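Local structure of protein TASOR (Homo sapiens, 6TL1) at residues A[13-16]-A[17-20]; A[50-53]-A[54-57]; A[61-64]-A[65-69]; A[162-165]-A[166-169]. The protein is a component of the HUSH complex, which maintains epigenetic silencing by promoting SETDB1 recruitment and H3K9me3 deposition, and is represented by its pseudo-PARP domain. All blocks are in the same frame, centred on the assembly; numbering follows the deposited sequence.

Contact 1 (A[13-16]-A[17-20]); sequences EFED and VVNI
Phe-14 and Val-18 touch one turn apart on the alpha-helix 12-22, which packs on the five-stranded antiparallel sheet of the TASOR pseudo-PARP domain. Their side chains cross obliquely. The ring atom CE1 of Phe-14 comes within 3.8 Å of CG2 of Val-18. This methyl approaches the ring at a slant. Phe-14 places CG anti to its own N (chi1 -174°), and this brings the far end of the ring nearer to the next turn than its CB direction would suggest. CG2 of Val-18 also lies 3.6 Å from the carbonyl O of Phe-14, so one methyl touches both the ring and the backbone O.

Val-17 packs against the sheet, on Leu-41, Ala-203 and Val-205. Phe-14 packs on Ala-39 of strand 34-42 and on Pro-9, and Val-18 packs on Tyr-36. Regular i to i+4 bonds hold the backbone. The bond from Val-18 N to Phe-14 O is 3.1 Å long.

The polar side chains are joined through water. Asn-19 is the shared partner: its amide is linked on one atom to Glu-15 and on the other to Asp-16. Both carboxylates therefore reach the same amide without touching it, and the two waters probably help to set its rotation. One water donates to OE1 of Glu-15 at 2.6 Å and to OD1 of Asn-19 at 2.8 Å. A second water donates to OD1 of Asp-16 and accepts from ND2 of Asn-19, each at 2.8 Å.

Contact 2 (A[50-53]-A[54-57]); sequences EFTE and KRRE
Helix 45-60 carries this contact, with Phe-51 and Arg-55 one turn apart on one side and Glu-53 and Glu-57 on another. NH2 of Arg-55 comes in at the edge of the Phe-51 ring, in the ring plane, 3.9 Å from CE1. The guanidinium stands almost upright to the ring, with the planes 84° apart. This is an edge approach, not a cation-pi stack. A bend at chi3 (-70°) turns the Arg-55 chain back along the helix. The charge of Arg-55 is met by a salt bridge from NH2 to Glu-70.

The helix lies at the surface of the pseudo-PARP domain, and its buried residue here is Phe-51, which packs on Glu-70 and Met-135. Four i to i+4 backbone bonds run through it. The one from Glu-57 N to Glu-53 O is 3.0 Å long.

Glu-53 and Glu-57 bring like charges together. Glu-53 sends CG anti to its N (chi1 173°) and then kinks at chi2, which carries its carboxylate over the next turn. OE1 of Glu-53 ends 2.9 Å from OE2 of Glu-57. Two acceptors this close are probably strained if both groups are ionised. Glu-57 also has a salt bridge from OE1 to NH1 of Arg-197, which is likely to offset its charge.

Contact 3 (A[61-64]-A[65-69]); sequences DGRL and DKELS
Glu-67 reaches back across the turn to the backbone of Leu-64. Leu-64 N donates to OE1 of Glu-67 at 2.9 Å, and the bond is close to straight, at 166°. The N-H meets OE1 on its anti side and 31° out of the carboxylate plane. Beyond CG the Glu-67 chain is extended, which lets the carboxylate span the turn. The carbonyl of Leu-64 answers in the other direction. Its O takes two weak bonds, from Glu-67 N at 2.7 Å and from Leu-68 N at 3.0 Å. Leu-64 is thus held firmly at its N-H and only weakly at its C=O.

This turn lies in the loop between helix 45-60 and strand 71-77. The helix ends in a Schellman motif, with Gly-62 as its C-prime residue at positive phi. NH1 of Arg-63 makes a salt bridge to OD2 of Asp-61 at 3.5 Å, in the guanidinium plane. NH2 of Arg-63 has a further salt bridge to Glu-158.

Carbon atoms of Arg-63 and Leu-64 lie against the carboxylate. CB and CD of Arg-63 each lie 3.6 Å from OE1 of Glu-67. CG of Leu-64, the branch point, also lies beside OE1, with CD1 a little farther off. CE of Lys-66, brought round by two bends in its chain, rests 3.6 Å from CB of Leu-64. Leu-68 packs on Arg-55, Leu-58 and Lys-59 of the helix.

The guanidinium of Arg-63 serves other acids, and its NE stays 4.8 Å from OE1 of Glu-67. The positive charge nearby would probably help keep Glu-67 ionised while it holds a backbone N-H.

Contact 4 (A[162-165]-A[166-169]); sequences SKNA and NRIT
Asn-164 and Arg-167 lie side by side where a type I beta turn, Ser-162 to Ala-165, runs on into a short 3-10 segment. This loop leaves strand 159-162, part of the mixed sheet of the domain.

The backbone donors are met in sequence. Ala-165 N bonds to Ser-162 O and closes the beta turn. Arg-167 N donates to Asn-164 O at 2.9 Å, from above the carbonyl plane. Ile-168 N does the same to Ala-165 O, also at 2.9 Å and 56° out of that plane. These i to i+3 bonds suit the tight 3-10 winding.

Water serves other backbone groups. Asn-166 N donates a hydrogen bond to a water at 3.0 Å, and that water has a weak, long bond to Lys-163 O. A second water donates to two acceptors, at 2.5 Å to Ala-165 O and 2.6 Å to Ile-168 O. Both are short, so their exact lengths are doubtful. Ala-165 O therefore accepts from both water and Ile-168 N. The side-chain OD1 of Asn-166 is held by NH1 of Arg-111, and NZ of Lys-163 by OH of Tyr-143.

The Asn-164 amide and the Arg-167 guanidinium are stacked, only 5° from parallel. The Arg-167 chain is extended from CG to NE and runs alongside CB of Asn-164. ND2 of Asn-164 sits over one guanidinium face, offset toward the rim, 3.7 Å from CZ of Arg-167.

How the contacts relate
From the N terminus the four contacts come in series. Each is local, made by segments adjacent in sequence, so none closes a long loop, and none nests in or crosses another. Contact 1 lies on helix 12-22, set against the five-stranded sheet. Contact 2 follows on helix 45-60, and contact 3 in the loop that leads from that helix to strand 71-77. These two touch: CD2 of Leu-68 packs 3.6 Å from O of Arg-55, so the loop folds back on its helix. Contact 4 starts the loop from strand 159-162 of the mixed sheet toward helix 176-179. Its centre is about 23 Å from that of contact 3 and about 27 Å from that of contact 1.

Contact 1 (A[13-16]-A[17-20])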
ATOM      1  N   GLU A  13     -14.551  -5.286  15.137  1.00 39.36           N
ATOM      2  CA  GLU A  13     -14.065  -4.508  13.998  1.00 47.08           C
ATOM      3  C   GLU A  13     -12.643  -4.022  14.227  1.00 38.72           C
ATOM      4  O   GLU A  13     -11.829  -4.001  13.301  1.00 40.14           O
ATOM      5  CB  GLU A  13     -14.988  -3.318  13.734  1.00 56.95           C
ATOM      6  CG  GLU A  13     -16.433  -3.689  13.468  1.00 70.62           C
ATOM      7  CD  GLU A  13     -17.173  -2.619  12.675  1.00 80.69           C
ATOM      8  OE1 GLU A  13     -17.299  -1.480  13.175  1.00 84.05           O
ATOM      9  OE2 GLU A  13     -17.622  -2.914  11.546  1.00 86.86           O
ATOM     10  N   PHE A  14     -12.339  -3.611  15.454  1.00 40.82           N
ATOM     11  CA  PHE A  14     -10.996  -3.167  15.802  1.00 41.59           C
ATOM     12  C   PHE A  14      -9.985  -4.290  15.623  1.00 43.99           C
ATOM     13  O   PHE A  14      -8.910  -4.084  15.044  1.00 41.31           O
ATOM     14  CB  PHE A  14     -10.995  -2.656  17.243  1.00 43.90           C
ATOM     15  CG  PHE A  14      -9.697  -2.035  17.687  1.00 47.92           C
ATOM     16  CD1 PHE A  14      -8.674  -2.829  18.189  1.00 48.68           C
ATOM     17  CD2 PHE A  14      -9.507  -0.667  17.630  1.00 45.00           C
ATOM     18  CE1 PHE A  14      -7.486  -2.268  18.617  1.00 49.12           C
ATOM     19  CE2 PHE A  14      -8.316  -0.101  18.057  1.00 47.47           C
ATOM     20  CZ  PHE A  14      -7.310  -0.903  18.549  1.00 49.10           C
ATOM     21  N   GLU A  15     -10.329  -5.499  16.078  1.00 44.62           N
ATOM     22  CA  GLU A  15      -9.372  -6.594  16.008  1.00 48.01           C
ATOM     23  C   GLU A  15      -9.245  -7.155  14.600  1.00 44.23           C
ATOM     24  O   GLU A  15      -8.188  -7.700  14.271  1.00 43.66           O
ATOM     25  CB  GLU A  15      -9.793  -7.721  16.959  1.00 49.79           C
ATOM     26  CG  GLU A  15      -9.845  -7.332  18.438  1.00 53.55           C
ATOM     27  CD  GLU A  15      -8.530  -6.776  18.963  1.00 61.70           C
ATOM     28  OE1 GLU A  15      -7.458  -7.243  18.517  1.00 64.01           O
ATOM     29  OE2 GLU A  15      -8.570  -5.859  19.814  1.00 66.93           O
ATOM     30  N   ASP A  16     -10.272  -6.988  13.760  1.00 39.29           N
ATOM     31  CA  ASP A  16     -10.145  -7.290  12.333  1.00 46.45           C
ATOM     32  C   ASP A  16      -9.098  -6.405  11.661  1.00 41.93           C
ATOM     33  O   ASP A  16      -8.311  -6.875  10.831  1.00 41.44           O
ATOM     34  CB  ASP A  16     -11.498  -7.142  11.629  1.00 49.42           C
ATOM     35  CG  ASP A  16     -12.418  -8.342  11.841  1.00 57.11           C
ATOM     36  OD1 ASP A  16     -11.964  -9.382  12.362  1.00 58.43           O
ATOM     37  OD2 ASP A  16     -13.610  -8.236  11.481  1.00 60.95           O
ATOM     38  N   VAL A  17      -9.125  -5.100  11.947  1.00 41.94           N
ATOM     39  CA  VAL A  17      -8.151  -4.191  11.348  1.00 43.49           C
ATOM     40  C   VAL A  17      -6.751  -4.526  11.837  1.00 40.27           C
ATOM     41  O   VAL A  17      -5.799  -4.585  11.055  1.00 39.77           O
ATOM     42  CB  VAL A  17      -8.510  -2.731  11.662  1.00 44.54           C
ATOM     43  CG1 VAL A  17      -7.452  -1.791  11.076  1.00 40.94           C
ATOM     44  CG2 VAL A  17      -9.888  -2.411  11.115  1.00 42.09           C
ATOM     45  N   VAL A  18      -6.611  -4.744  13.145  1.00 37.88           N
ATOM     46  CA  VAL A  18      -5.330  -5.154  13.702  1.00 38.87           C
ATOM     47  C   VAL A  18      -4.904  -6.486  13.106  1.00 38.26           C
ATOM     48  O   VAL A  18      -3.715  -6.692  12.843  1.00 41.81           O
ATOM     49  CB  VAL A  18      -5.394  -5.192  15.243  1.00 43.52           C
ATOM     50  CG1 VAL A  18      -4.216  -5.938  15.811  1.00 45.56           C
ATOM     51  CG2 VAL A  18      -5.413  -3.776  15.800  1.00 44.67           C
ATOM     52  N   ASN A  19      -5.863  -7.382  12.812  1.00 36.61           N
ATOM     53  CA  ASN A  19      -5.478  -8.680  12.262  1.00 38.07           C
ATOM     54  C   ASN A  19      -4.900  -8.550  10.861  1.00 39.90           C
ATOM     55  O   ASN A  19      -4.061  -9.368  10.471  1.00 40.42           O
ATOM     56  CB  ASN A  19      -6.654  -9.656  12.205  1.00 37.91           C
ATOM     57  CG  ASN A  19      -7.024 -10.202  13.572  1.00 36.20           C
ATOM     58  OD1 ASN A  19      -6.267 -10.059  14.506  1.00 38.11           O
ATOM     59  ND2 ASN A  19      -8.175 -10.864  13.673  1.00 36.58           N
ATOM     60  N   ILE A  20      -5.353  -7.559  10.089  1.00 38.12           N
ATOM     61  CA  ILE A  20      -4.742  -7.300   8.786  1.00 38.41           C
ATOM     62  C   ILE A  20      -3.273  -6.937   8.971  1.00 36.59           C
ATOM     63  O   ILE A  20      -2.393  -7.463   8.277  1.00 39.17           O
ATOM     64  CB  ILE A  20      -5.506  -6.182   8.054  1.00 37.65           C
ATOM     65  CG1 ILE A  20      -6.956  -6.612   7.767  1.00 34.89           C
ATOM     66  CG2 ILE A  20      -4.789  -5.804   6.746  1.00 38.48           C
ATOM     67  CD1 ILE A  20      -7.820  -5.449   7.391  1.00 38.74           C
TER
HETATM   68  O   HOH W   1      -6.354  -9.163  17.161  1.00 47.01           O
HETATM   69  O   HOH W   2      -9.756 -10.808  11.317  1.00 53.38           O

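Contact 2 (A[50-53]-A[54-57])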
ATOM      1  N   GLU A  50     -15.135   4.096  -7.468  1.00 47.51           N
ATOM      2  CA  GLU A  50     -14.203   3.970  -8.575  1.00 45.09           C
ATOM      3  C   GLU A  50     -13.383   2.692  -8.461  1.00 39.02           C
ATOM      4  O   GLU A  50     -13.036   2.097  -9.483  1.00 40.97           O
ATOM      5  CB  GLU A  50     -13.311   5.203  -8.644  1.00 46.60           C
ATOM      6  CG  GLU A  50     -14.127   6.468  -8.832  1.00 57.19           C
ATOM      7  CD  GLU A  50     -13.356   7.630  -9.429  1.00 62.28           C
ATOM      8  OE1 GLU A  50     -12.154   7.790  -9.133  1.00 60.86           O
ATOM      9  OE2 GLU A  50     -13.991   8.435 -10.146  1.00 67.91           O
ATOM     10  N   PHE A  51     -13.132   2.221  -7.232  1.00 37.51           N
ATOM     11  CA  PHE A  51     -12.511   0.913  -7.041  1.00 37.96           C
ATOM     12  C   PHE A  51     -13.412  -0.179  -7.603  1.00 40.25           C
ATOM     13  O   PHE A  51     -12.970  -1.044  -8.373  1.00 38.50           O
ATOM     14  CB  PHE A  51     -12.232   0.695  -5.544  1.00 32.11           C
ATOM     15  CG  PHE A  51     -11.461  -0.561  -5.221  1.00 37.85           C
ATOM     16  CD1 PHE A  51     -12.123  -1.761  -5.007  1.00 40.39           C
ATOM     17  CD2 PHE A  51     -10.072  -0.530  -5.077  1.00 36.45           C
ATOM     18  CE1 PHE A  51     -11.418  -2.914  -4.694  1.00 39.03           C
ATOM     19  CE2 PHE A  51      -9.366  -1.684  -4.763  1.00 36.68           C
ATOM     20  CZ  PHE A  51     -10.040  -2.869  -4.567  1.00 33.63           C
ATOM     21  N   THR A  52     -14.701  -0.127  -7.257  1.00 41.46           N
ATOM     22  CA  THR A  52     -15.644  -1.120  -7.758  1.00 43.61           C
ATOM     23  C   THR A  52     -15.774  -1.042  -9.272  1.00 44.60           C
ATOM     24  O   THR A  52     -15.797  -2.073  -9.954  1.00 45.31           O
ATOM     25  CB  THR A  52     -17.010  -0.909  -7.110  1.00 47.50           C
ATOM     26  OG1 THR A  52     -16.973  -1.328  -5.741  1.00 50.51           O
ATOM     27  CG2 THR A  52     -18.092  -1.669  -7.869  1.00 48.96           C
ATOM     28  N   GLU A  53     -15.840   0.175  -9.816  1.00 44.63           N
ATOM     29  CA  GLU A  53     -15.893   0.335 -11.266  1.00 49.11           C
ATOM     30  C   GLU A  53     -14.646  -0.248 -11.925  1.00 47.23           C
ATOM     31  O   GLU A  53     -14.740  -0.974 -12.922  1.00 47.31           O
ATOM     32  CB  GLU A  53     -16.041   1.821 -11.603  1.00 51.10           C
ATOM     33  CG  GLU A  53     -15.940   2.177 -13.071  1.00 59.01           C
ATOM     34  CD  GLU A  53     -16.988   1.500 -13.929  1.00 67.41           C
ATOM     35  OE1 GLU A  53     -16.645   1.076 -15.054  1.00 73.59           O
ATOM     36  OE2 GLU A  53     -18.148   1.381 -13.479  1.00 73.38           O
ATOM     37  N   LYS A  54     -13.470   0.037 -11.363  1.00 44.65           N
ATOM     38  CA  LYS A  54     -12.226  -0.474 -11.935  1.00 42.59           C
ATOM     39  C   LYS A  54     -12.196  -1.991 -11.910  1.00 38.61           C
ATOM     40  O   LYS A  54     -11.790  -2.628 -12.887  1.00 40.40           O
ATOM     41  CB  LYS A  54     -11.023   0.083 -11.167  1.00 39.47           C
ATOM     42  CG  LYS A  54      -9.676  -0.523 -11.568  1.00 35.04           C
ATOM     43  CD  LYS A  54      -9.296  -0.082 -12.980  1.00 36.67           C
ATOM     44  CE  LYS A  54      -7.902  -0.604 -13.354  1.00 39.47           C
ATOM     45  NZ  LYS A  54      -7.483  -0.210 -14.736  1.00 36.37           N
ATOM     46  N   ARG A  55     -12.670  -2.595 -10.821  1.00 37.01           N
ATOM     47  CA  ARG A  55     -12.693  -4.050 -10.764  1.00 40.37           C
ATOM     48  C   ARG A  55     -13.560  -4.646 -11.859  1.00 36.81           C
ATOM     49  O   ARG A  55     -13.214  -5.684 -12.428  1.00 40.18           O
ATOM     50  CB  ARG A  55     -13.174  -4.553  -9.403  1.00 39.47           C
ATOM     51  CG  ARG A  55     -12.969  -6.051  -9.325  1.00 46.07           C
ATOM     52  CD  ARG A  55     -13.950  -6.749  -8.452  1.00 59.46           C
ATOM     53  NE  ARG A  55     -13.723  -6.442  -7.050  1.00 64.93           N
ATOM     54  CZ  ARG A  55     -14.586  -5.787  -6.281  1.00 74.07           C
ATOM     55  NH1 ARG A  55     -15.747  -5.373  -6.778  1.00 77.37           N
ATOM     56  NH2 ARG A  55     -14.294  -5.556  -5.007  1.00 74.91           N
ATOM     57  N   ARG A  56     -14.709  -4.031 -12.158  1.00 40.05           N
ATOM     58  CA  ARG A  56     -15.532  -4.608 -13.211  1.00 42.61           C
ATOM     59  C   ARG A  56     -14.920  -4.370 -14.588  1.00 41.00           C
ATOM     60  O   ARG A  56     -15.126  -5.175 -15.503  1.00 42.32           O
ATOM     61  CB  ARG A  56     -16.960  -4.063 -13.155  1.00 49.96           C
ATOM     62  CG  ARG A  56     -17.734  -4.444 -11.890  1.00 52.96           C
ATOM     63  CD  ARG A  56     -19.171  -3.985 -11.990  1.00 48.88           C
ATOM     64  NE  ARG A  56     -19.955  -4.958 -12.727  1.00 52.47           N
ATOM     65  CZ  ARG A  56     -21.238  -4.812 -13.009  1.00 49.79           C
ATOM     66  NH1 ARG A  56     -21.878  -5.757 -13.680  1.00 53.58           N
ATOM     67  NH2 ARG A  56     -21.881  -3.717 -12.619  1.00 51.13           N
ATOM     68  N   GLU A  57     -14.179  -3.277 -14.770  1.00 40.30           N
ATOM     69  CA  GLU A  57     -13.489  -3.101 -16.048  1.00 42.96           C
ATOM     70  C   GLU A  57     -12.365  -4.114 -16.203  1.00 42.79           C
ATOM     71  O   GLU A  57     -12.116  -4.605 -17.308  1.00 46.46           O
ATOM     72  CB  GLU A  57     -12.939  -1.681 -16.204  1.00 44.96           C
ATOM     73  CG  GLU A  57     -13.864  -0.569 -15.796  1.00 51.18           C
ATOM     74  CD  GLU A  57     -13.310   0.799 -16.146  1.00 53.46           C
ATOM     75  OE1 GLU A  57     -12.094   0.896 -16.429  1.00 56.83           O
ATOM     76  OE2 GLU A  57     -14.088   1.779 -16.138  1.00 52.55           O
TER

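Contact 3 (A[61-64]-A[65-69])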
ATOM      1  N   ASP A  61     -11.942  -6.896 -19.234  1.00 64.91           N
ATOM      2  CA  ASP A  61     -10.777  -6.972 -20.106  1.00 69.91           C
ATOM      3  C   ASP A  61     -10.102  -8.331 -19.971  1.00 67.57           C
ATOM      4  O   ASP A  61      -9.083  -8.593 -20.610  1.00 69.56           O
ATOM      5  CB  ASP A  61      -9.832  -5.796 -19.745  1.00 75.88           C
ATOM      6  CG  ASP A  61      -8.557  -5.665 -20.641  1.00 92.07           C
ATOM      7  OD1 ASP A  61      -7.999  -4.548 -20.643  1.00 96.21           O
ATOM      8  OD2 ASP A  61      -8.078  -6.605 -21.299  1.00102.20           O
ATOM      9  N   GLY A  62     -10.723  -9.261 -19.260  1.00 66.10           N
ATOM     10  CA  GLY A  62     -10.255 -10.620 -19.319  1.00 67.75           C
ATOM     11  C   GLY A  62      -9.411 -11.054 -18.149  1.00 63.52           C
ATOM     12  O   GLY A  62      -8.887 -12.169 -18.177  1.00 66.43           O
ATOM     13  N   ARG A  63      -9.243 -10.219 -17.134  1.00 60.62           N
ATOM     14  CA  ARG A  63      -8.444 -10.636 -15.989  1.00 61.40           C
ATOM     15  C   ARG A  63      -9.099 -11.845 -15.333  1.00 63.98           C
ATOM     16  O   ARG A  63     -10.322 -12.005 -15.356  1.00 61.24           O
ATOM     17  CB  ARG A  63      -8.319  -9.512 -14.957  1.00 57.10           C
ATOM     18  CG  ARG A  63      -7.657  -8.242 -15.448  1.00 54.25           C
ATOM     19  CD  ARG A  63      -6.253  -8.457 -15.981  1.00 53.77           C
ATOM     20  NE  ARG A  63      -5.605  -7.163 -16.143  1.00 51.96           N
ATOM     21  CZ  ARG A  63      -5.645  -6.446 -17.262  1.00 58.09           C
ATOM     22  NH1 ARG A  63      -6.291  -6.909 -18.320  1.00 58.73           N
ATOM     23  NH2 ARG A  63      -5.041  -5.266 -17.319  1.00 61.93           N
ATOM     24  N   LEU A  64      -8.275 -12.709 -14.753  1.00 63.72           N
ATOM     25  CA  LEU A  64      -8.836 -13.886 -14.120  1.00 64.54           C
ATOM     26  C   LEU A  64      -9.333 -13.518 -12.729  1.00 63.77           C
ATOM     27  O   LEU A  64      -8.933 -12.502 -12.155  1.00 62.52           O
ATOM     28  CB  LEU A  64      -7.774 -14.979 -13.997  1.00 66.08           C
ATOM     29  CG  LEU A  64      -6.810 -15.158 -15.111  1.00 65.83           C
ATOM     30  CD1 LEU A  64      -5.646 -15.834 -14.692  1.00 67.20           C
ATOM     31  CD2 LEU A  64      -7.376 -15.874 -16.231  1.00 68.87           C
ATOM     32  N   ASP A  65     -10.228 -14.354 -12.186  1.00 67.36           N
ATOM     33  CA  ASP A  65     -10.754 -14.076 -10.850  1.00 70.74           C
ATOM     34  C   ASP A  65      -9.634 -14.012  -9.819  1.00 65.04           C
ATOM     35  O   ASP A  65      -9.726 -13.257  -8.845  1.00 62.95           O
ATOM     36  CB  ASP A  65     -11.806 -15.117 -10.447  1.00 81.59           C
ATOM     37  CG  ASP A  65     -12.966 -15.198 -11.433  1.00 89.74           C
ATOM     38  OD1 ASP A  65     -13.967 -15.882 -11.122  1.00 94.66           O
ATOM     39  OD2 ASP A  65     -12.882 -14.557 -12.500  1.00 91.10           O
ATOM     40  N   LYS A  66      -8.569 -14.790 -10.028  1.00 65.69           N
ATOM     41  CA  LYS A  66      -7.357 -14.658  -9.224  1.00 65.77           C
ATOM     42  C   LYS A  66      -6.870 -13.216  -9.230  1.00 61.25           C
ATOM     43  O   LYS A  66      -6.534 -12.643  -8.184  1.00 58.70           O
ATOM     44  CB  LYS A  66      -6.259 -15.586  -9.770  1.00 70.40           C
ATOM     45  CG  LYS A  66      -6.442 -17.114  -9.596  1.00 78.68           C
ATOM     46  CD  LYS A  66      -7.796 -17.666 -10.064  1.00 83.24           C
ATOM     47  CE  LYS A  66      -7.934 -17.673 -11.580  1.00 84.45           C
ATOM     48  NZ  LYS A  66      -9.356 -17.791 -12.017  1.00 86.73           N
ATOM     49  N   GLU A  67      -6.840 -12.606 -10.416  1.00 60.27           N
ATOM     50  CA  GLU A  67      -6.345 -11.248 -10.592  1.00 54.96           C
ATOM     51  C   GLU A  67      -7.341 -10.198 -10.123  1.00 53.07           C
ATOM     52  O   GLU A  67      -6.971  -9.029  -9.989  1.00 54.62           O
ATOM     53  CB  GLU A  67      -5.963 -11.041 -12.061  1.00 56.63           C
ATOM     54  CG  GLU A  67      -4.809 -11.963 -12.476  1.00 61.36           C
ATOM     55  CD  GLU A  67      -4.559 -12.006 -13.971  1.00 66.31           C
ATOM     56  OE1 GLU A  67      -5.516 -11.803 -14.751  1.00 68.46           O
ATOM     57  OE2 GLU A  67      -3.404 -12.279 -14.364  1.00 69.96           O
ATOM     58  N   LEU A  68      -8.583 -10.580  -9.845  1.00 51.57           N
ATOM     59  CA  LEU A  68      -9.564  -9.627  -9.353  1.00 52.53           C
ATOM     60  C   LEU A  68      -9.602  -9.570  -7.831  1.00 53.87           C
ATOM     61  O   LEU A  68     -10.347  -8.757  -7.270  1.00 53.16           O
ATOM     62  CB  LEU A  68     -10.942 -10.013  -9.892  1.00 52.20           C
ATOM     63  CG  LEU A  68     -11.076  -9.885 -11.409  1.00 52.90           C
ATOM     64  CD1 LEU A  68     -12.408 -10.440 -11.850  1.00 55.73           C
ATOM     65  CD2 LEU A  68     -10.913  -8.437 -11.838  1.00 51.36           C
ATOM     66  N   SER A  69      -8.814 -10.414  -7.164  1.00 51.70           N
ATOM     67  CA  SER A  69      -8.836 -10.517  -5.712  1.00 52.52           C
ATOM     68  C   SER A  69      -8.403  -9.214  -5.045  1.00 47.47           C
ATOM     69  O   SER A  69      -7.519  -8.503  -5.536  1.00 46.85           O
ATOM     70  CB  SER A  69      -7.925 -11.668  -5.270  1.00 60.38           C
ATOM     71  OG  SER A  69      -8.102 -11.970  -3.901  1.00 64.41           O
TER

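Contact 4 (A[162-165]-A[166-169])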
ATOM      1  N   SER A 162       8.919  -6.066  -7.320  1.00 34.24           N
ATOM      2  CA  SER A 162      10.302  -6.505  -7.499  1.00 36.68           C
ATOM      3  C   SER A 162      10.343  -8.000  -7.756  1.00 38.69           C
ATOM      4  O   SER A 162       9.817  -8.785  -6.964  1.00 41.38           O
ATOM      5  CB  SER A 162      11.146  -6.159  -6.279  1.00 38.03           C
ATOM      6  OG  SER A 162      11.293  -4.749  -6.196  1.00 37.21           O
ATOM      7  N   LYS A 163      11.070  -8.390  -8.805  1.00 41.07           N
ATOM      8  CA  LYS A 163      11.108  -9.780  -9.260  1.00 47.63           C
ATOM      9  C   LYS A 163      11.407 -10.788  -8.151  1.00 51.88           C
ATOM     10  O   LYS A 163      10.743 -11.830  -8.048  1.00 56.36           O
ATOM     11  CB  LYS A 163      12.155  -9.920 -10.368  1.00 52.46           C
ATOM     12  CG  LYS A 163      12.150 -11.281 -11.041  1.00 58.66           C
ATOM     13  CD  LYS A 163      11.120 -11.342 -12.145  1.00 59.90           C
ATOM     14  CE  LYS A 163      10.815 -12.782 -12.506  1.00 66.88           C
ATOM     15  NZ  LYS A 163      12.067 -13.570 -12.655  1.00 72.26           N
ATOM     16  N   ASN A 164      12.413 -10.525  -7.329  1.00 45.90           N
ATOM     17  CA  ASN A 164      12.851 -11.522  -6.355  1.00 50.70           C
ATOM     18  C   ASN A 164      12.631 -11.075  -4.915  1.00 46.69           C
ATOM     19  O   ASN A 164      13.392 -11.453  -4.026  1.00 45.45           O
ATOM     20  CB  ASN A 164      14.320 -11.879  -6.584  1.00 53.15           C
ATOM     21  CG  ASN A 164      14.529 -12.700  -7.842  1.00 59.21           C
ATOM     22  OD1 ASN A 164      13.873 -13.726  -8.040  1.00 60.87           O
ATOM     23  ND2 ASN A 164      15.443 -12.255  -8.700  1.00 61.92           N
ATOM     24  N   ALA A 165      11.556 -10.321  -4.671  1.00 42.42           N
ATOM     25  CA  ALA A 165      11.285  -9.779  -3.343  1.00 38.49           C
ATOM     26  C   ALA A 165      11.104 -10.853  -2.279  1.00 36.78           C
ATOM     27  O   ALA A 165      11.311 -10.576  -1.091  1.00 42.64           O
ATOM     28  CB  ALA A 165      10.036  -8.895  -3.393  1.00 37.07           C
ATOM     29  N   ASN A 166      10.699 -12.063  -2.654  1.00 38.59           N
ATOM     30  CA  ASN A 166      10.595 -13.115  -1.639  1.00 53.98           C
ATOM     31  C   ASN A 166      11.951 -13.510  -1.061  1.00 58.93           C
ATOM     32  O   ASN A 166      11.994 -14.149  -0.007  1.00 59.97           O
ATOM     33  CB  ASN A 166       9.857 -14.337  -2.192  1.00 61.38           C
ATOM     34  CG  ASN A 166       8.393 -14.038  -2.517  1.00 64.41           C
ATOM     35  OD1 ASN A 166       7.904 -12.930  -2.283  1.00 64.02           O
ATOM     36  ND2 ASN A 166       7.683 -15.037  -3.032  1.00 68.30           N
ATOM     37  N   ARG A 167      13.052 -13.160  -1.730  1.00 59.11           N
ATOM     38  CA  ARG A 167      14.372 -13.327  -1.127  1.00 59.50           C
ATOM     39  C   ARG A 167      14.496 -12.520   0.158  1.00 54.62           C
ATOM     40  O   ARG A 167      15.313 -12.848   1.020  1.00 50.90           O
ATOM     41  CB  ARG A 167      15.459 -12.911  -2.120  1.00 62.90           C
ATOM     42  CG  ARG A 167      15.722 -13.924  -3.213  1.00 65.90           C
ATOM     43  CD  ARG A 167      16.822 -13.449  -4.148  1.00 68.63           C
ATOM     44  NE  ARG A 167      16.925 -14.298  -5.332  1.00 71.21           N
ATOM     45  CZ  ARG A 167      17.680 -14.023  -6.392  1.00 71.65           C
ATOM     46  NH1 ARG A 167      18.408 -12.914  -6.421  1.00 69.50           N
ATOM     47  NH2 ARG A 167      17.704 -14.858  -7.422  1.00 72.60           N
ATOM     48  N   ILE A 168      13.755 -11.418   0.271  1.00 47.61           N
ATOM     49  CA  ILE A 168      13.849 -10.562   1.449  1.00 48.94           C
ATOM     50  C   ILE A 168      13.178 -11.261   2.634  1.00 53.27           C
ATOM     51  O   ILE A 168      11.975 -11.551   2.604  1.00 50.73           O
ATOM     52  CB  ILE A 168      13.212  -9.194   1.174  1.00 43.61           C
ATOM     53  CG1 ILE A 168      14.088  -8.384   0.208  1.00 49.92           C
ATOM     54  CG2 ILE A 168      13.071  -8.402   2.455  1.00 42.11           C
ATOM     55  CD1 ILE A 168      15.550  -8.290   0.629  1.00 54.34           C
ATOM     56  N   THR A 169      13.949 -11.534   3.693  1.00 48.58           N
ATOM     57  CA  THR A 169      13.383 -12.139   4.894  1.00 51.11           C
ATOM     58  C   THR A 169      13.613 -11.318   6.154  1.00 52.31           C
ATOM     59  O   THR A 169      13.015 -11.634   7.192  1.00 53.67           O
ATOM     60  CB  THR A 169      13.930 -13.561   5.127  1.00 59.94           C
ATOM     61  OG1 THR A 169      15.339 -13.519   5.388  1.00 58.79           O
ATOM     62  CG2 THR A 169      13.651 -14.449   3.927  1.00 62.65           C
TER
HETATM   63  O   HOH W   3       9.156 -12.665  -5.204  1.00 56.43           O
HETATM   64  O   HOH W   4      10.063 -10.683   1.087  1.00 40.44           O